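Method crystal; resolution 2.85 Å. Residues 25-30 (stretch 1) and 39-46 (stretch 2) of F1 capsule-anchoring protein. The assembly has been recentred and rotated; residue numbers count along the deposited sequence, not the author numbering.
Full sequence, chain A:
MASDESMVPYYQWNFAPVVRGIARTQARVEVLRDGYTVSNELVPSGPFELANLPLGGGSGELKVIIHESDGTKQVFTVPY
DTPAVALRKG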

ATOM      1  N   THR A  25       3.121  -9.305  22.976  1.00 52.19           N
ATOM      2  CA  THR A  25       4.481  -9.739  22.669  1.00 52.21           C
ATOM      3  C   THR A  25       4.739  -9.565  21.171  1.00 52.17           C
ATOM      4  O   THR A  25       3.919  -8.983  20.460  1.00 52.24           O
ATOM      5  CB  THR A  25       4.705 -11.220  23.059  1.00 52.30           C
ATOM      6  OG1 THR A  25       3.746 -12.050  22.389  1.00 52.20           O
ATOM      7  CG2 THR A  25       4.585 -11.415  24.570  1.00 52.42           C
ATOM      8  N   GLN A  26       5.880 -10.053  20.694  1.00 52.15           N
ATOM      9  CA  GLN A  26       6.091 -10.175  19.257  1.00 52.14           C
ATOM     10  C   GLN A  26       5.312 -11.400  18.784  1.00 52.03           C
ATOM     11  O   GLN A  26       5.531 -12.513  19.272  1.00 52.09           O
ATOM     12  CB  GLN A  26       7.582 -10.245  18.895  1.00 52.17           C
ATOM     13  CG  GLN A  26       8.392 -11.351  19.570  1.00 52.44           C
ATOM     14  CD  GLN A  26       9.891 -11.218  19.325  1.00 52.92           C
ATOM     15  OE1 GLN A  26      10.343 -10.326  18.602  1.00 52.95           O
ATOM     16  NE2 GLN A  26      10.668 -12.108  19.935  1.00 53.11           N
ATOM     17  N   ALA A  27       4.387 -11.184  17.852  1.00 51.82           N
ATOM     18  CA  ALA A  27       3.356 -12.175  17.564  1.00 51.60           C
ATOM     19  C   ALA A  27       3.146 -12.484  16.082  1.00 51.47           C
ATOM     20  O   ALA A  27       3.756 -11.863  15.207  1.00 51.47           O
ATOM     21  CB  ALA A  27       2.041 -11.740  18.206  1.00 51.62           C
ATOM     22  N   ARG A  28       2.285 -13.467  15.827  1.00 51.28           N
ATOM     23  CA  ARG A  28       1.824 -13.807  14.487  1.00 51.07           C
ATOM     24  C   ARG A  28       0.365 -13.395  14.352  1.00 51.04           C
ATOM     25  O   ARG A  28      -0.496 -13.898  15.079  1.00 51.12           O
ATOM     26  CB  ARG A  28       1.969 -15.310  14.239  1.00 51.00           C
ATOM     27  CG  ARG A  28       1.303 -15.803  12.959  1.00 50.75           C
ATOM     28  CD  ARG A  28       1.629 -17.258  12.689  1.00 50.30           C
ATOM     29  NE  ARG A  28       0.853 -18.187  13.508  1.00 49.91           N
ATOM     30  CZ  ARG A  28      -0.247 -18.817  13.102  1.00 49.67           C
ATOM     31  NH1 ARG A  28      -0.725 -18.625  11.879  1.00 49.66           N
ATOM     32  NH2 ARG A  28      -0.873 -19.645  13.924  1.00 49.64           N
ATOM     33  N   VAL A  29       0.091 -12.482  13.425  1.00 50.91           N
ATOM     34  CA  VAL A  29      -1.278 -12.022  13.194  1.00 50.78           C
ATOM     35  C   VAL A  29      -1.891 -12.722  11.984  1.00 50.67           C
ATOM     36  O   VAL A  29      -1.442 -12.544  10.850  1.00 50.61           O
ATOM     37  CB  VAL A  29      -1.369 -10.487  13.033  1.00 50.79           C
ATOM     38  CG1 VAL A  29      -2.823 -10.044  13.047  1.00 50.76           C
ATOM     39  CG2 VAL A  29      -0.608  -9.784  14.146  1.00 50.88           C
ATOM     40  N   GLU A  30      -2.920 -13.520  12.248  1.00 50.66           N
ATOM     41  CA  GLU A  30      -3.618 -14.274  11.216  1.00 50.69           C
ATOM     42  C   GLU A  30      -4.964 -13.624  10.905  1.00 50.78           C
ATOM     43  O   GLU A  30      -5.687 -13.212  11.817  1.00 50.77           O
ATOM     44  CB  GLU A  30      -3.819 -15.718  11.676  1.00 50.63           C
ATOM     45  CG  GLU A  30      -4.406 -16.651  10.626  1.00 50.68           C
ATOM     46  CD  GLU A  30      -4.624 -18.060  11.146  1.00 50.80           C
ATOM     47  OE1 GLU A  30      -4.572 -18.262  12.378  1.00 50.95           O
ATOM     48  OE2 GLU A  30      -4.849 -18.970  10.322  1.00 51.15           O
ATOM     49  N   SER A  39      -4.380 -13.728   5.326  1.00 52.40           N
ATOM     50  CA  SER A  39      -3.136 -13.077   5.726  1.00 52.17           C
ATOM     51  C   SER A  39      -2.446 -13.872   6.824  1.00 52.09           C
ATOM     52  O   SER A  39      -3.089 -14.622   7.562  1.00 52.10           O
ATOM     53  CB  SER A  39      -3.386 -11.644   6.200  1.00 52.15           C
ATOM     54  OG  SER A  39      -3.479 -10.748   5.107  1.00 52.17           O
ATOM     55  N   ASN A  40      -1.130 -13.702   6.911  1.00 52.01           N
ATOM     56  CA  ASN A  40      -0.312 -14.313   7.949  1.00 51.87           C
ATOM     57  C   ASN A  40       1.017 -13.565   8.015  1.00 51.86           C
ATOM     58  O   ASN A  40       1.874 -13.722   7.139  1.00 51.84           O
ATOM     59  CB  ASN A  40      -0.097 -15.804   7.664  1.00 51.78           C
ATOM     60  CG  ASN A  40      -0.563 -16.693   8.805  1.00 51.60           C
ATOM     61  OD1 ASN A  40      -0.434 -16.343   9.978  1.00 51.75           O
ATOM     62  ND2 ASN A  40      -1.107 -17.855   8.462  1.00 51.18           N
ATOM     63  N   GLU A  41       1.171 -12.735   9.043  1.00 51.84           N
ATOM     64  CA  GLU A  41       2.330 -11.856   9.158  1.00 51.86           C
ATOM     65  C   GLU A  41       2.900 -11.846  10.571  1.00 51.92           C
ATOM     66  O   GLU A  41       2.177 -11.625  11.545  1.00 51.96           O
ATOM     67  CB  GLU A  41       1.957 -10.433   8.724  1.00 51.84           C
ATOM     68  CG  GLU A  41       3.142  -9.483   8.580  1.00 52.03           C
ATOM     69  CD  GLU A  41       2.744  -8.102   8.080  1.00 52.19           C
ATOM     70  OE1 GLU A  41       1.888  -8.009   7.173  1.00 52.40           O
ATOM     71  OE2 GLU A  41       3.301  -7.105   8.589  1.00 52.11           O
ATOM     72  N   LEU A  42       4.204 -12.094  10.671  1.00 52.05           N
ATOM     73  CA  LEU A  42       4.922 -11.998  11.937  1.00 52.11           C
ATOM     74  C   LEU A  42       5.328 -10.546  12.150  1.00 52.24           C
ATOM     75  O   LEU A  42       5.898  -9.915  11.254  1.00 52.31           O
ATOM     76  CB  LEU A  42       6.152 -12.909  11.935  1.00 52.09           C
ATOM     77  CG  LEU A  42       5.933 -14.423  11.811  1.00 51.96           C
ATOM     78  CD1 LEU A  42       7.150 -15.091  11.198  1.00 51.76           C
ATOM     79  CD2 LEU A  42       5.597 -15.055  13.156  1.00 51.99           C
ATOM     80  N   VAL A  43       5.021 -10.018  13.331  1.00 52.36           N
ATOM     81  CA  VAL A  43       5.232  -8.598  13.629  1.00 52.46           C
ATOM     82  C   VAL A  43       5.973  -8.372  14.952  1.00 52.59           C
ATOM     83  O   VAL A  43       5.888  -9.206  15.857  1.00 52.61           O
ATOM     84  CB  VAL A  43       3.886  -7.807  13.659  1.00 52.40           C
ATOM     85  CG1 VAL A  43       3.317  -7.648  12.253  1.00 52.37           C
ATOM     86  CG2 VAL A  43       2.877  -8.471  14.592  1.00 52.16           C
ATOM     87  N   PRO A  44       6.709  -7.246  15.063  1.00 52.70           N
ATOM     88  CA  PRO A  44       7.234  -6.830  16.365  1.00 52.80           C
ATOM     89  C   PRO A  44       6.106  -6.423  17.313  1.00 52.92           C
ATOM     90  O   PRO A  44       4.982  -6.176  16.864  1.00 53.02           O
ATOM     91  CB  PRO A  44       8.095  -5.609  16.023  1.00 52.80           C
ATOM     92  CG  PRO A  44       7.545  -5.098  14.739  1.00 52.74           C
ATOM     93  CD  PRO A  44       7.112  -6.318  13.988  1.00 52.71           C
ATOM     94  N   SER A  45       6.410  -6.353  18.608  1.00 52.99           N
ATOM     95  CA  SER A  45       5.438  -5.943  19.628  1.00 52.94           C
ATOM     96  C   SER A  45       4.898  -4.527  19.392  1.00 52.78           C
ATOM     97  O   SER A  45       5.517  -3.722  18.690  1.00 52.68           O
ATOM     98  CB  SER A  45       6.054  -6.049  21.030  1.00 53.01           C
ATOM     99  OG  SER A  45       7.222  -5.248  21.144  1.00 53.12           O
ATOM    100  N   GLY A  46       3.738  -4.242  19.979  1.00 52.70           N
ATOM    101  CA  GLY A  46       3.097  -2.936  19.843  1.00 52.64           C
ATOM    102  C   GLY A  46       2.178  -2.844  18.636  1.00 52.57           C
ATOM    103  O   GLY A  46       1.595  -3.852  18.223  1.00 52.58           O
TER

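What ties the two backbones together? The strands run antiparallel, their directions 161° apart and their axes approaching to 4.7 Å, so the peptide groups of Val 29 and Glu 41 face each other and exchange two hydrogen bonds. Val 29 N donates to Glu 41 O at 2.9 Å, nearly straight at 169°, and Glu 41 N returns a longer bond to Val 29 O at 3.2 Å. Two residues along, Val 43 N reaches Ala 27 O at 2.9 Å and 172°. The reverse bond, from Ala 27 N to Val 43 O, is longer at 3.2 Å and bent to 137°, so the pairing is looser here. Between these pairs Leu 42 CA lies 3.5 Å from Ala 27 O, a CA-H...O contact; a second one lies beyond the Val 29 and Glu 41 pair, where Asn 40 CA is 3.6 Å from Val 29 O.

Why does Asn 40, although exposed, have the most surface covered by its partner strand? Its CB rises from the same face of the sheet as those of Arg 28, Glu 30 and Leu 42, but the end of its side chain comes nearer the other strand. With chi1 at -123°, between the usual wells, Asn 40 OD1 accepts a hydrogen bond from Arg 28 NH1 at 3.0 Å, lying at the edge of the guanidinium and near its plane. The same Asn 40 OD1 sits 3.8 Å from Glu 30 CB. A short amide suits this place: it offers an acceptor to the arginine without needing a charge.

What do Val 29 and Val 43 contribute on the opposite face? They cover nearly as much as Asn 40, and they meet through their methyl groups, Val 29 CG2 lying 3.8 Å from Val 43 CG2. Val 29 is t and Val 43 is m. Val 29 pairs with Glu 41 and Val 43 with Ala 27, two residues along, so the contact runs diagonally across the sheet. Branching at CB suits valine to an extended strand and puts methyls close to the backbone. Ala 27 shares this face and is buried, its single methyl adding little bulk.

How does Arg 28 serve both a polar and an apolar neighbour? Its chain starts extended, with chi1 and chi2 both t, then turns at chi3, which is p. Near the backbone, Arg 28 CB packs 3.8 Å from Leu 42 CD2; at the far end, Arg 28 NH1 reaches Asn 40 and also forms a long salt bridge to Glu 30 OE1, at 3.9 Å. A long side chain with an apolar stem and a charged tip fits this partly exposed position.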